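Local atomic coordinates of cupin 2 conserved barrel domain protein (Leptotrichia buccalis, PDB entry 3RNS), a protein that is of unknown function but carries the conserved beta-barrel domain of the cupin superfamily. Residues 9-15 / 198-204; 133-137 / 156-160; 182-186 / 214-220. All coordinates share one frame. Numbering follows the deposited sequence.

Contact 1: 9-15 / 198-204; sequences VAKPINF and GESAVLP
An N-terminal segment, 9-15, runs antiparallel along strand 199-203. V9 lies opposite V202 (CA-CA 4.8 Å) and I13 opposite S200 (5.2 Å). Only the I13 end is true beta pairing. I13 and S200 form an antiparallel hydrogen-bonded pair: I13 N to S200 O is 2.8 Å and S200 N to I13 O is 2.8 Å. A10, at phi/psi 60/39, bends the chain out of extended form. A10 N still donates to V202 O at 2.9 Å, and A10 O accepts from K191 NZ. Between these bonds the two backbones separate, and a water fills the gap. It donates to K11 O (2.6 Å) and accepts from V202 N (2.9 Å). The segment thus adds an outer strand, 13-14, to a sheet of the C-terminal cupin barrel, in which strand 174-180 flanks 199-203 on its other edge. A second water closes the I13 end. It accepts from F15 N (3.1 Å), donates to G198 O (2.6 Å) and lies 2.8 Å from S200 OG, with which it is hydrogen-bonded. S200 OG also bonds T178 OG1. S200 (chi1 m) sets its CB over a face of the F15 ring (chi1 m), 4.0 Å from the centroid, a CH-pi contact. E199 points to the other face of the sheet, beside N14, and its OE1 accepts from K196 N. N14 is the N-cap of the short helix 15-18. At the far end V9 CG1 meets V202 CG1 at 3.9 Å, and V9 CG2 reaches P204 CG at 4.2 Å.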
ATOM      1  N   VAL A   9      12.464  -9.090   2.945  1.00 39.71           N
ATOM      2  CA  VAL A   9      11.932  -8.496   4.145  1.00 38.41           C
ATOM      3  C   VAL A   9      12.938  -7.594   4.864  1.00 38.30           C
ATOM      4  O   VAL A   9      14.132  -7.663   4.624  1.00 37.96           O
ATOM      5  CB  VAL A   9      11.364  -9.582   5.079  1.00 39.55           C
ATOM      6  CG1 VAL A   9      10.428 -10.450   4.268  1.00 40.65           C
ATOM      7  CG2 VAL A   9      12.496 -10.455   5.766  1.00 41.39           C
ATOM      8  N   ALA A  10      12.413  -6.697   5.710  1.00 36.91           N
ATOM      9  CA  ALA A  10      13.198  -5.888   6.629  1.00 36.20           C
ATOM     10  C   ALA A  10      14.200  -5.027   5.866  1.00 36.50           C
ATOM     11  O   ALA A  10      15.334  -4.853   6.321  1.00 37.22           O
ATOM     12  CB  ALA A  10      13.909  -6.781   7.675  1.00 37.41           C
ATOM     13  N   LYS A  11      13.762  -4.501   4.723  1.00 35.82           N
ATOM     14  CA  LYS A  11      14.610  -3.738   3.818  1.00 37.42           C
ATOM     15  C   LYS A  11      13.758  -2.689   3.073  1.00 35.19           C
ATOM     16  O   LYS A  11      12.670  -3.021   2.593  1.00 34.92           O
ATOM     17  CB  LYS A  11      15.239  -4.715   2.820  1.00 40.17           C
ATOM     18  CG  LYS A  11      15.892  -4.098   1.597  1.00 45.79           C
ATOM     19  CD  LYS A  11      16.540  -5.149   0.680  1.00 51.75           C
ATOM     20  CE  LYS A  11      17.987  -5.491   1.105  1.00 59.20           C
ATOM     21  NZ  LYS A  11      18.141  -6.447   2.288  1.00 62.65           N
ATOM     22  N   PRO A  12      14.236  -1.435   2.971  1.00 34.06           N
ATOM     23  CA  PRO A  12      13.474  -0.417   2.207  1.00 33.36           C
ATOM     24  C   PRO A  12      13.570  -0.713   0.721  1.00 33.43           C
ATOM     25  O   PRO A  12      14.630  -1.055   0.265  1.00 32.93           O
ATOM     26  CB  PRO A  12      14.179   0.886   2.536  1.00 33.36           C
ATOM     27  CG  PRO A  12      15.548   0.486   2.892  1.00 36.17           C
ATOM     28  CD  PRO A  12      15.424  -0.853   3.607  1.00 34.35           C
ATOM     29  N   ILE A  13      12.442  -0.633   0.027  1.00 32.42           N
ATOM     30  CA  ILE A  13      12.334  -0.869  -1.395  1.00 33.07           C
ATOM     31  C   ILE A  13      11.522   0.246  -2.010  1.00 31.42           C
ATOM     32  O   ILE A  13      10.446   0.588  -1.502  1.00 28.77           O
ATOM     33  CB  ILE A  13      11.578  -2.221  -1.706  1.00 34.25           C
ATOM     34  CG1 ILE A  13      12.309  -3.397  -1.042  1.00 37.50           C
ATOM     35  CG2 ILE A  13      11.480  -2.441  -3.267  1.00 35.06           C
ATOM     36  CD1 ILE A  13      11.422  -4.614  -0.717  1.00 37.67           C
ATOM     37  N   ASN A  14      12.031   0.807  -3.095  1.00 29.84           N
ATOM     38  CA  ASN A  14      11.310   1.805  -3.839  1.00 30.65           C
ATOM     39  C   ASN A  14      10.481   1.165  -4.981  1.00 30.25           C
ATOM     40  O   ASN A  14      11.038   0.813  -6.003  1.00 30.68           O
ATOM     41  CB  ASN A  14      12.301   2.826  -4.366  1.00 31.52           C
ATOM     42  CG  ASN A  14      11.675   3.899  -5.213  1.00 35.47           C
ATOM     43  OD1 ASN A  14      10.471   3.983  -5.393  1.00 38.58           O
ATOM     44  ND2 ASN A  14      12.546   4.709  -5.827  1.00 46.02           N
ATOM     45  N   PHE A  15       9.156   1.064  -4.808  1.00 29.21           N
ATOM     46  CA  PHE A  15       8.304   0.381  -5.825  1.00 29.95           C
ATOM     47  C   PHE A  15       8.324   1.105  -7.140  1.00 30.31           C
ATOM     48  O   PHE A  15       8.246   0.475  -8.184  1.00 28.85           O
ATOM     49  CB  PHE A  15       6.852   0.205  -5.329  1.00 29.05           C
ATOM     50  CG  PHE A  15       6.717  -0.803  -4.222  1.00 29.67           C
ATOM     51  CD1 PHE A  15       7.736  -1.695  -3.946  1.00 31.88           C
ATOM     52  CD2 PHE A  15       5.569  -0.869  -3.463  1.00 31.13           C
ATOM     53  CE1 PHE A  15       7.583  -2.674  -2.969  1.00 33.86           C
ATOM     54  CE2 PHE A  15       5.421  -1.826  -2.492  1.00 31.75           C
ATOM     55  CZ  PHE A  15       6.417  -2.724  -2.232  1.00 30.91           C
ATOM     56  N   GLY A 198       7.863   7.349  -0.251  1.00 33.13           N
ATOM     57  CA  GLY A 198       7.855   6.620  -1.518  1.00 33.68           C
ATOM     58  C   GLY A 198       8.441   5.224  -1.398  1.00 32.22           C
ATOM     59  O   GLY A 198       8.357   4.447  -2.322  1.00 34.33           O
ATOM     60  N   GLU A 199       9.004   4.867  -0.254  1.00 29.75           N
ATOM     61  CA  GLU A 199       9.562   3.511  -0.080  1.00 28.55           C
ATOM     62  C   GLU A 199       8.651   2.678   0.781  1.00 28.51           C
ATOM     63  O   GLU A 199       7.791   3.204   1.539  1.00 28.55           O
ATOM     64  CB  GLU A 199      10.940   3.583   0.539  1.00 27.23           C
ATOM     65  CG  GLU A 199      11.994   4.404  -0.307  1.00 30.32           C
ATOM     66  CD  GLU A 199      13.371   4.508   0.408  1.00 30.62           C
ATOM     67  OE1 GLU A 199      13.437   4.406   1.686  1.00 31.10           O
ATOM     68  OE2 GLU A 199      14.394   4.726  -0.275  1.00 33.12           O
ATOM     69  N   SER A 200       8.842   1.376   0.670  1.00 28.32           N
ATOM     70  CA  SER A 200       8.081   0.396   1.409  1.00 27.95           C
ATOM     71  C   SER A 200       8.985  -0.650   2.009  1.00 28.36           C
ATOM     72  O   SER A 200      10.141  -0.808   1.627  1.00 29.63           O
ATOM     73  CB  SER A 200       7.088  -0.281   0.465  1.00 29.00           C
ATOM     74  OG  SER A 200       6.291   0.656  -0.273  1.00 27.91           O
ATOM     75  N   ALA A 201       8.452  -1.415   2.936  1.00 28.23           N
ATOM     76  CA  ALA A 201       9.170  -2.554   3.510  1.00 28.48           C
ATOM     77  C   ALA A 201       8.193  -3.595   4.028  1.00 29.36           C
ATOM     78  O   ALA A 201       7.059  -3.285   4.447  1.00 29.15           O
ATOM     79  CB  ALA A 201      10.139  -2.074   4.693  1.00 26.96           C
ATOM     80  N   VAL A 202       8.662  -4.827   4.098  1.00 31.21           N
ATOM     81  CA  VAL A 202       7.885  -5.896   4.699  1.00 32.03           C
ATOM     82  C   VAL A 202       8.394  -6.195   6.107  1.00 33.58           C
ATOM     83  O   VAL A 202       9.591  -6.390   6.315  1.00 34.70           O
ATOM     84  CB  VAL A 202       7.899  -7.191   3.833  1.00 33.83           C
ATOM     85  CG1 VAL A 202       7.154  -8.350   4.551  1.00 31.18           C
ATOM     86  CG2 VAL A 202       7.250  -6.904   2.499  1.00 32.33           C
ATOM     87  N   LEU A 203       7.475  -6.229   7.070  1.00 33.21           N
ATOM     88  CA  LEU A 203       7.767  -6.613   8.432  1.00 34.19           C
ATOM     89  C   LEU A 203       7.159  -7.986   8.543  1.00 35.07           C
ATOM     90  O   LEU A 203       5.927  -8.107   8.562  1.00 35.83           O
ATOM     91  CB  LEU A 203       7.138  -5.636   9.451  1.00 33.06           C
ATOM     92  CG  LEU A 203       7.212  -4.132   9.142  1.00 32.73           C
ATOM     93  CD1 LEU A 203       6.432  -3.293  10.203  1.00 30.87           C
ATOM     94  CD2 LEU A 203       8.662  -3.736   9.070  1.00 31.17           C
ATOM     95  N   PRO A 204       8.002  -9.024   8.631  1.00 35.83           N
ATOM     96  CA  PRO A 204       7.512 -10.404   8.589  1.00 37.60           C
ATOM     97  C   PRO A 204       6.763 -10.902   9.824  1.00 38.30           C
ATOM     98  O   PRO A 204       7.004 -10.451  10.961  1.00 38.38           O
ATOM     99  CB  PRO A 204       8.778 -11.221   8.362  1.00 38.59           C
ATOM    100  CG  PRO A 204       9.845 -10.400   9.010  1.00 39.69           C
ATOM    101  CD  PRO A 204       9.456  -8.963   8.812  1.00 36.24           C
TER
HETATM  102  O   HOH W   1      11.278  -5.260   2.842  1.00 29.68           O
HETATM  103  O   HOH W   2       7.364   2.064  -2.434  1.00 30.97           O

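Contact 2: 133-137 / 156-160; sequences EVVEY and TIMSF
This is a loop-on-strand contact made through side chains, without backbone pairing. Segment 133-137 belongs to the linker between strands 129-130 and 142-150. It passes beside segment 156-160, on strand 153-160 of the C-terminal cupin barrel. The two run almost in the same direction, 8° apart end to end (CA 134 to 137 against CA 157 to 160). Their closest CA atoms are those of Y137 and S159, 5.7 Å apart. E133 and V134 end a 3-10 turn, with V134 at phi/psi -79/-23. From V135 (-118/136) to Y137 (-65/138) the chain is extended. The strand residues are extended throughout, so I157 and S159 point toward the loop while M158, a selenomethionine, and F160 point away. V135 points toward the strand and packs on I157; V134 CG1 touches I157 CG2 at 3.9 Å. S159 takes chi1 p, and its OG donates to E136 O at 2.7 Å. Y137 (chi1 m) brings its ring back to the strand, with CD1 3.8 Å from S159 CB and CE1 3.7 Å from F160 O. Its OH bonds D181 OD2, and K219 makes a cation-pi contact with the ring. K219 NZ also donates to V135 O, and K145 NZ to V134 O. The linker is therefore held by apolar side chains and by side-chain donors bonded to its carbonyl oxygens: across the two segments, one serine hydroxyl provides the hydrogen bond.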
ATOM      1  N   GLU A 133      -3.561  12.869   3.405  1.00 38.98           N
ATOM      2  CA  GLU A 133      -4.363  13.959   3.944  0.60 41.35           C
ATOM      3  C   GLU A 133      -5.474  13.491   4.894  1.00 41.80           C
ATOM      4  O   GLU A 133      -6.089  14.283   5.558  1.00 42.81           O
ATOM      5  CB  GLU A 133      -4.914  14.823   2.822  0.60 43.17           C
ATOM      6  CG  GLU A 133      -4.352  16.262   2.825  0.60 48.68           C
ATOM      7  CD  GLU A 133      -2.945  16.435   2.197  0.60 52.90           C
ATOM      8  OE1 GLU A 133      -2.337  17.503   2.474  0.60 54.86           O
ATOM      9  OE2 GLU A 133      -2.457  15.544   1.430  0.60 52.92           O
ATOM     10  N   VAL A 134      -5.687  12.200   5.011  1.00 41.58           N
ATOM     11  CA  VAL A 134      -6.756  11.696   5.873  1.00 42.74           C
ATOM     12  C   VAL A 134      -6.380  11.692   7.364  1.00 41.54           C
ATOM     13  O   VAL A 134      -7.248  11.685   8.239  1.00 40.82           O
ATOM     14  CB  VAL A 134      -7.189  10.298   5.331  1.00 42.65           C
ATOM     15  CG1 VAL A 134      -7.237   9.247   6.402  1.00 44.25           C
ATOM     16  CG2 VAL A 134      -8.478  10.433   4.589  1.00 46.91           C
ATOM     17  N   VAL A 135      -5.088  11.670   7.650  1.00 39.52           N
ATOM     18  CA  VAL A 135      -4.613  11.832   9.008  1.00 39.55           C
ATOM     19  C   VAL A 135      -3.751  13.072   9.095  1.00 39.64           C
ATOM     20  O   VAL A 135      -2.837  13.274   8.299  1.00 39.97           O
ATOM     21  CB  VAL A 135      -3.735  10.630   9.520  1.00 39.07           C
ATOM     22  CG1 VAL A 135      -4.614   9.559  10.126  1.00 38.78           C
ATOM     23  CG2 VAL A 135      -2.745  10.094   8.419  1.00 36.32           C
ATOM     24  N   GLU A 136      -3.972  13.830  10.139  1.00 38.97           N
ATOM     25  CA  GLU A 136      -3.189  14.990  10.408  1.00 39.78           C
ATOM     26  C   GLU A 136      -2.021  14.662  11.344  1.00 37.14           C
ATOM     27  O   GLU A 136      -2.122  13.782  12.196  1.00 36.17           O
ATOM     28  CB  GLU A 136      -4.133  16.009  11.082  1.00 42.82           C
ATOM     29  CG  GLU A 136      -3.676  17.406  10.931  1.00 49.78           C
ATOM     30  CD  GLU A 136      -4.769  18.415  11.256  1.00 57.32           C
ATOM     31  OE1 GLU A 136      -5.333  18.349  12.376  1.00 59.46           O
ATOM     32  OE2 GLU A 136      -5.047  19.257  10.358  1.00 63.95           O
ATOM     33  N   TYR A 137      -0.922  15.382  11.227  1.00 35.42           N
ATOM     34  CA  TYR A 137       0.027  15.463  12.332  1.00 35.07           C
ATOM     35  C   TYR A 137      -0.557  16.174  13.591  1.00 35.96           C
ATOM     36  O   TYR A 137      -1.272  17.204  13.490  1.00 38.36           O
ATOM     37  CB  TYR A 137       1.319  16.170  11.903  1.00 34.73           C
ATOM     38  CG  TYR A 137       2.128  15.428  10.873  1.00 33.26           C
ATOM     39  CD1 TYR A 137       2.632  14.160  11.137  1.00 34.35           C
ATOM     40  CD2 TYR A 137       2.435  16.003   9.655  1.00 34.10           C
ATOM     41  CE1 TYR A 137       3.331  13.476  10.201  1.00 33.01           C
ATOM     42  CE2 TYR A 137       3.194  15.328   8.715  1.00 32.11           C
ATOM     43  CZ  TYR A 137       3.642  14.077   9.007  1.00 31.83           C
ATOM     44  OH  TYR A 137       4.359  13.381   8.094  1.00 30.18           O
ATOM     45  N   THR A 156      -4.377   0.312   7.737  1.00 30.19           N
ATOM     46  CA  THR A 156      -4.425   1.419   8.651  1.00 30.39           C
ATOM     47  C   THR A 156      -3.465   2.483   8.203  1.00 29.33           C
ATOM     48  O   THR A 156      -2.367   2.157   7.701  1.00 28.26           O
ATOM     49  CB  THR A 156      -4.036   0.891  10.051  1.00 33.13           C
ATOM     50  OG1 THR A 156      -5.052  -0.030  10.479  1.00 33.44           O
ATOM     51  CG2 THR A 156      -3.937   2.018  11.068  1.00 33.03           C
ATOM     52  N   ILE A 157      -3.863   3.750   8.345  1.00 28.98           N
ATOM     53  CA  ILE A 157      -2.980   4.869   8.089  0.60 29.43           C
ATOM     54  C   ILE A 157      -2.614   5.552   9.411  1.00 29.99           C
ATOM     55  O   ILE A 157      -3.476   5.703  10.285  1.00 29.30           O
ATOM     56  CB  ILE A 157      -3.630   5.877   7.042  0.60 30.92           C
ATOM     57  CG1 ILE A 157      -2.939   7.234   7.048  0.60 33.14           C
ATOM     58  CG2 ILE A 157      -5.116   6.067   7.235  0.60 31.41           C
ATOM     59  CD1 ILE A 157      -1.665   7.214   6.266  0.60 36.24           C
HETATM   60  N   MSE A 158      -1.361   5.987   9.540  1.00 29.34           N
HETATM   61  CA  MSE A 158      -0.884   6.568  10.804  1.00 31.38           C
HETATM   62  C   MSE A 158       0.016   7.744  10.573  1.00 29.23           C
HETATM   63  O   MSE A 158       0.779   7.742   9.616  1.00 31.23           O
HETATM   64  CB  MSE A 158      -0.111   5.531  11.630  1.00 30.86           C
HETATM   65  CG  MSE A 158      -0.773   4.125  11.635  1.00 38.64           C
HETATM   66 SE   MSE A 158       0.240   2.826  12.743  0.60 47.50          SE
HETATM   67  CE  MSE A 158      -0.003   3.597  14.443  1.00 45.42           C
ATOM     68  N   SER A 159      -0.098   8.756  11.426  1.00 29.16           N
ATOM     69  CA  SER A 159       0.868   9.866  11.482  1.00 28.25           C
ATOM     70  C   SER A 159       1.626   9.800  12.802  1.00 28.72           C
ATOM     71  O   SER A 159       1.030   9.464  13.867  1.00 28.62           O
ATOM     72  CB  SER A 159       0.179  11.229  11.328  1.00 28.68           C
ATOM     73  OG  SER A 159      -0.655  11.525  12.453  1.00 29.37           O
ATOM     74  N   PHE A 160       2.932  10.068  12.738  1.00 27.16           N
ATOM     75  CA  PHE A 160       3.808  10.007  13.909  1.00 28.29           C
ATOM     76  C   PHE A 160       4.474  11.394  13.988  1.00 29.06           C
ATOM     77  O   PHE A 160       5.087  11.859  13.003  1.00 28.52           O
ATOM     78  CB  PHE A 160       4.949   8.987  13.739  1.00 28.47           C
ATOM     79  CG  PHE A 160       4.558   7.552  13.860  1.00 29.34           C
ATOM     80  CD1 PHE A 160       3.812   6.926  12.864  1.00 33.05           C
ATOM     81  CD2 PHE A 160       5.017   6.775  14.942  1.00 30.34           C
ATOM     82  CE1 PHE A 160       3.486   5.552  12.970  1.00 30.43           C
ATOM     83  CE2 PHE A 160       4.685   5.419  15.029  1.00 29.23           C
ATOM     84  CZ  PHE A 160       3.904   4.833  14.068  1.00 30.87           C
TER

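Contact 3: 182-186 / 214-220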
ATOM      1  N   GLY A 182       7.554  12.226   4.858  1.00 30.49           N
ATOM      2  CA  GLY A 182       8.702  12.172   5.762  1.00 30.47           C
ATOM      3  C   GLY A 182       9.502  10.885   5.653  1.00 30.62           C
ATOM      4  O   GLY A 182       9.649  10.321   4.587  1.00 30.10           O
ATOM      5  N   GLU A 183      10.030  10.422   6.780  1.00 31.42           N
ATOM      6  CA  GLU A 183      10.745   9.188   6.786  1.00 32.66           C
ATOM      7  C   GLU A 183      10.701   8.628   8.160  1.00 31.74           C
ATOM      8  O   GLU A 183      10.623   9.371   9.155  1.00 31.27           O
ATOM      9  CB  GLU A 183      12.180   9.328   6.268  1.00 34.18           C
ATOM     10  CG  GLU A 183      13.069  10.125   7.106  1.00 40.39           C
ATOM     11  CD  GLU A 183      14.559  10.108   6.633  1.00 47.86           C
ATOM     12  OE1 GLU A 183      15.420   9.762   7.495  1.00 51.99           O
ATOM     13  OE2 GLU A 183      14.852  10.474   5.453  1.00 47.53           O
ATOM     14  N   GLY A 184      10.671   7.303   8.204  1.00 30.26           N
ATOM     15  CA  GLY A 184      10.529   6.581   9.461  1.00 31.87           C
ATOM     16  C   GLY A 184      11.636   5.597   9.685  1.00 32.03           C
ATOM     17  O   GLY A 184      12.263   5.110   8.728  1.00 33.59           O
ATOM     18  N   LYS A 185      11.930   5.348  10.947  1.00 33.04           N
ATOM     19  CA  LYS A 185      12.962   4.404  11.306  1.00 34.68           C
ATOM     20  C   LYS A 185      12.316   3.144  11.822  1.00 34.65           C
ATOM     21  O   LYS A 185      11.633   3.151  12.865  1.00 36.99           O
ATOM     22  CB  LYS A 185      13.887   4.973  12.340  1.00 35.39           C
ATOM     23  CG  LYS A 185      14.966   3.984  12.732  1.00 41.70           C
ATOM     24  CD  LYS A 185      16.134   4.732  13.330  1.00 48.76           C
ATOM     25  CE  LYS A 185      17.219   3.826  13.881  1.00 51.45           C
ATOM     26  NZ  LYS A 185      17.786   4.432  15.138  1.00 56.01           N
ATOM     27  N   TYR A 186      12.471   2.064  11.088  1.00 32.17           N
ATOM     28  CA  TYR A 186      11.862   0.793  11.484  1.00 32.00           C
ATOM     29  C   TYR A 186      12.886  -0.162  12.039  1.00 33.21           C
ATOM     30  O   TYR A 186      14.078  -0.009  11.812  1.00 33.43           O
ATOM     31  CB  TYR A 186      11.162   0.143  10.304  1.00 31.94           C
ATOM     32  CG  TYR A 186       9.944   0.875   9.863  1.00 32.05           C
ATOM     33  CD1 TYR A 186       8.680   0.441  10.237  1.00 32.63           C
ATOM     34  CD2 TYR A 186      10.043   2.009   9.067  1.00 32.42           C
ATOM     35  CE1 TYR A 186       7.552   1.123   9.816  1.00 31.87           C
ATOM     36  CE2 TYR A 186       8.926   2.704   8.684  1.00 31.96           C
ATOM     37  CZ  TYR A 186       7.695   2.253   9.036  1.00 29.34           C
ATOM     38  OH  TYR A 186       6.563   2.945   8.628  1.00 32.17           O
ATOM     39  N   GLU A 214      12.265   9.144  14.119  1.00 35.86           N
ATOM     40  CA  GLU A 214      13.555   9.470  14.710  1.00 38.05           C
ATOM     41  C   GLU A 214      14.028  10.897  14.382  1.00 38.31           C
ATOM     42  O   GLU A 214      14.365  11.619  15.259  1.00 38.79           O
ATOM     43  CB  GLU A 214      14.602   8.471  14.208  1.00 40.05           C
ATOM     44  CG  GLU A 214      15.999   8.686  14.803  1.00 46.80           C
ATOM     45  CD  GLU A 214      17.111   7.956  14.006  1.00 53.74           C
ATOM     46  OE1 GLU A 214      17.083   7.939  12.732  1.00 56.59           O
ATOM     47  OE2 GLU A 214      18.013   7.404  14.671  1.00 59.85           O
ATOM     48  N   THR A 215      14.025  11.290  13.123  1.00 38.37           N
ATOM     49  CA  THR A 215      14.575  12.573  12.683  1.00 40.68           C
ATOM     50  C   THR A 215      13.475  13.558  12.252  1.00 40.12           C
ATOM     51  O   THR A 215      13.730  14.747  12.152  1.00 41.59           O
ATOM     52  CB  THR A 215      15.478  12.381  11.457  1.00 41.00           C
ATOM     53  OG1 THR A 215      14.728  11.691  10.454  1.00 41.76           O
ATOM     54  CG2 THR A 215      16.730  11.561  11.803  1.00 43.29           C
ATOM     55  N   GLU A 216      12.263  13.085  11.972  1.00 37.54           N
ATOM     56  CA  GLU A 216      11.204  14.020  11.582  1.00 36.58           C
ATOM     57  C   GLU A 216       9.837  13.351  11.630  1.00 34.04           C
ATOM     58  O   GLU A 216       9.742  12.167  11.858  1.00 33.05           O
ATOM     59  CB  GLU A 216      11.455  14.520  10.170  1.00 37.40           C
ATOM     60  CG  GLU A 216      11.393  13.392   9.110  1.00 38.88           C
ATOM     61  CD  GLU A 216      11.882  13.868   7.693  1.00 45.99           C
ATOM     62  OE1 GLU A 216      11.086  14.483   6.925  1.00 46.40           O
ATOM     63  OE2 GLU A 216      13.070  13.603   7.353  1.00 49.77           O
ATOM     64  N   ASN A 217       8.793  14.136  11.446  1.00 32.27           N
ATOM     65  CA  ASN A 217       7.447  13.591  11.395  1.00 31.88           C
ATOM     66  C   ASN A 217       7.284  12.673  10.194  1.00 29.72           C
ATOM     67  O   ASN A 217       7.872  12.894   9.150  1.00 29.59           O
ATOM     68  CB  ASN A 217       6.378  14.678  11.282  1.00 31.73           C
ATOM     69  CG  ASN A 217       6.468  15.794  12.353  1.00 33.70           C
ATOM     70  OD1 ASN A 217       6.971  15.635  13.458  1.00 30.52           O
ATOM     71  ND2 ASN A 217       5.900  16.937  11.997  1.00 34.05           N
ATOM     72  N   PHE A 218       6.489  11.616  10.317  1.00 29.19           N
ATOM     73  CA  PHE A 218       6.205  10.792   9.148  1.00 27.45           C
ATOM     74  C   PHE A 218       4.798  10.230   9.160  1.00 27.88           C
ATOM     75  O   PHE A 218       4.123  10.180  10.197  1.00 27.31           O
ATOM     76  CB  PHE A 218       7.309   9.699   8.930  1.00 27.64           C
ATOM     77  CG  PHE A 218       7.123   8.449   9.727  1.00 27.17           C
ATOM     78  CD1 PHE A 218       6.533   7.352   9.162  1.00 26.43           C
ATOM     79  CD2 PHE A 218       7.536   8.369  11.055  1.00 26.20           C
ATOM     80  CE1 PHE A 218       6.325   6.204   9.897  1.00 29.29           C
ATOM     81  CE2 PHE A 218       7.368   7.220  11.786  1.00 27.95           C
ATOM     82  CZ  PHE A 218       6.731   6.117  11.202  1.00 27.53           C
ATOM     83  N   LYS A 219       4.338   9.826   7.985  1.00 27.52           N
ATOM     84  CA  LYS A 219       3.075   9.102   7.854  1.00 27.84           C
ATOM     85  C   LYS A 219       3.325   7.790   7.095  1.00 26.90           C
ATOM     86  O   LYS A 219       4.196   7.709   6.201  1.00 26.60           O
ATOM     87  CB  LYS A 219       2.028   9.958   7.075  1.00 27.43           C
ATOM     88  CG  LYS A 219       1.585  11.188   7.773  1.00 29.52           C
ATOM     89  CD  LYS A 219       0.667  12.043   6.908  1.00 28.58           C
ATOM     90  CE  LYS A 219       0.368  13.319   7.572  1.00 32.29           C
ATOM     91  NZ  LYS A 219      -0.574  14.115   6.790  1.00 29.23           N
HETATM   92  N   MSE A 220       2.547   6.777   7.444  1.00 27.05           N
HETATM   93  CA  MSE A 220       2.607   5.510   6.777  1.00 27.72           C
HETATM   94  C   MSE A 220       1.245   4.848   6.618  1.00 27.19           C
HETATM   95  O   MSE A 220       0.313   5.070   7.386  1.00 28.76           O
HETATM   96  CB  MSE A 220       3.490   4.571   7.601  1.00 27.86           C
HETATM   97  CG  MSE A 220       3.040   4.460   9.085  1.00 31.70           C
HETATM   98 SE   MSE A 220       3.840   2.893  10.052  0.60 44.70          SE
HETATM   99  CE  MSE A 220       2.805   1.569   9.204  1.00 37.41           C
TER
HETATM  100  O   HOH W   3      12.465   9.379  11.261  1.00 43.96           O
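Two barrel strands of the cupin domain meet here at a corner. The short axes of 183-186 and 218-220 lie 6.4 Å apart and at 72°, and the strands belong to different sheets. G182, where the chain turns that corner, has a positive phi (69°), and a CB would clash with N217 O; instead its CA makes a CA-H...O contact with that oxygen at 3.6 Å. E183 points away, and its OE2 forms a salt bridge with K196, although E216 OE2 is only 4.1 Å from it. A water donates to E183 O (2.8 Å) and accepts from T215 N (3.1 Å). G184 CA sits over one face of the F218 ring, 3.8 Å from its centroid and 10° off the normal, a CH-pi contact. A CB on G184 would clash with that ring. K185 NZ makes a salt bridge with E214 OE2 of the loop at 3.0 Å and also hydrogen-bonds Y187 OH. The Y186 ring lies among V177, V179 and V211. Y186 OH is buried, has no hydrogen-bonding partner in the model, and sits 3.5 Å from F218 CE1 and 3.1 Å from SE of selenomethionine M220, a Met-aromatic contact at the Y186 ring edge.

In the fold
All three contacts reach the six-stranded sheet that includes strands 199-203, 174-180, 218-225 and 153-160. Contact 1 is at the end with outer strand 13-14. Contact 2 lies toward the other end, at 153-160, and contact 3 ties 218-225 to the four-stranded sheet that holds 183-188. Centres of contacts 1 and 2 are about 19 Å apart, those of 1 and 3 about 14 Å and those of 2 and 3 about 12 Å. Contacts 2 and 3 touch through neighbouring strands: F160 N lies 2.8 Å from F218 O. Along the chain, contact 2 closes before contact 3 opens, while contacts 1 and 3 interleave. N-terminal and linker segments thus both pack on the C-terminal cupin barrel.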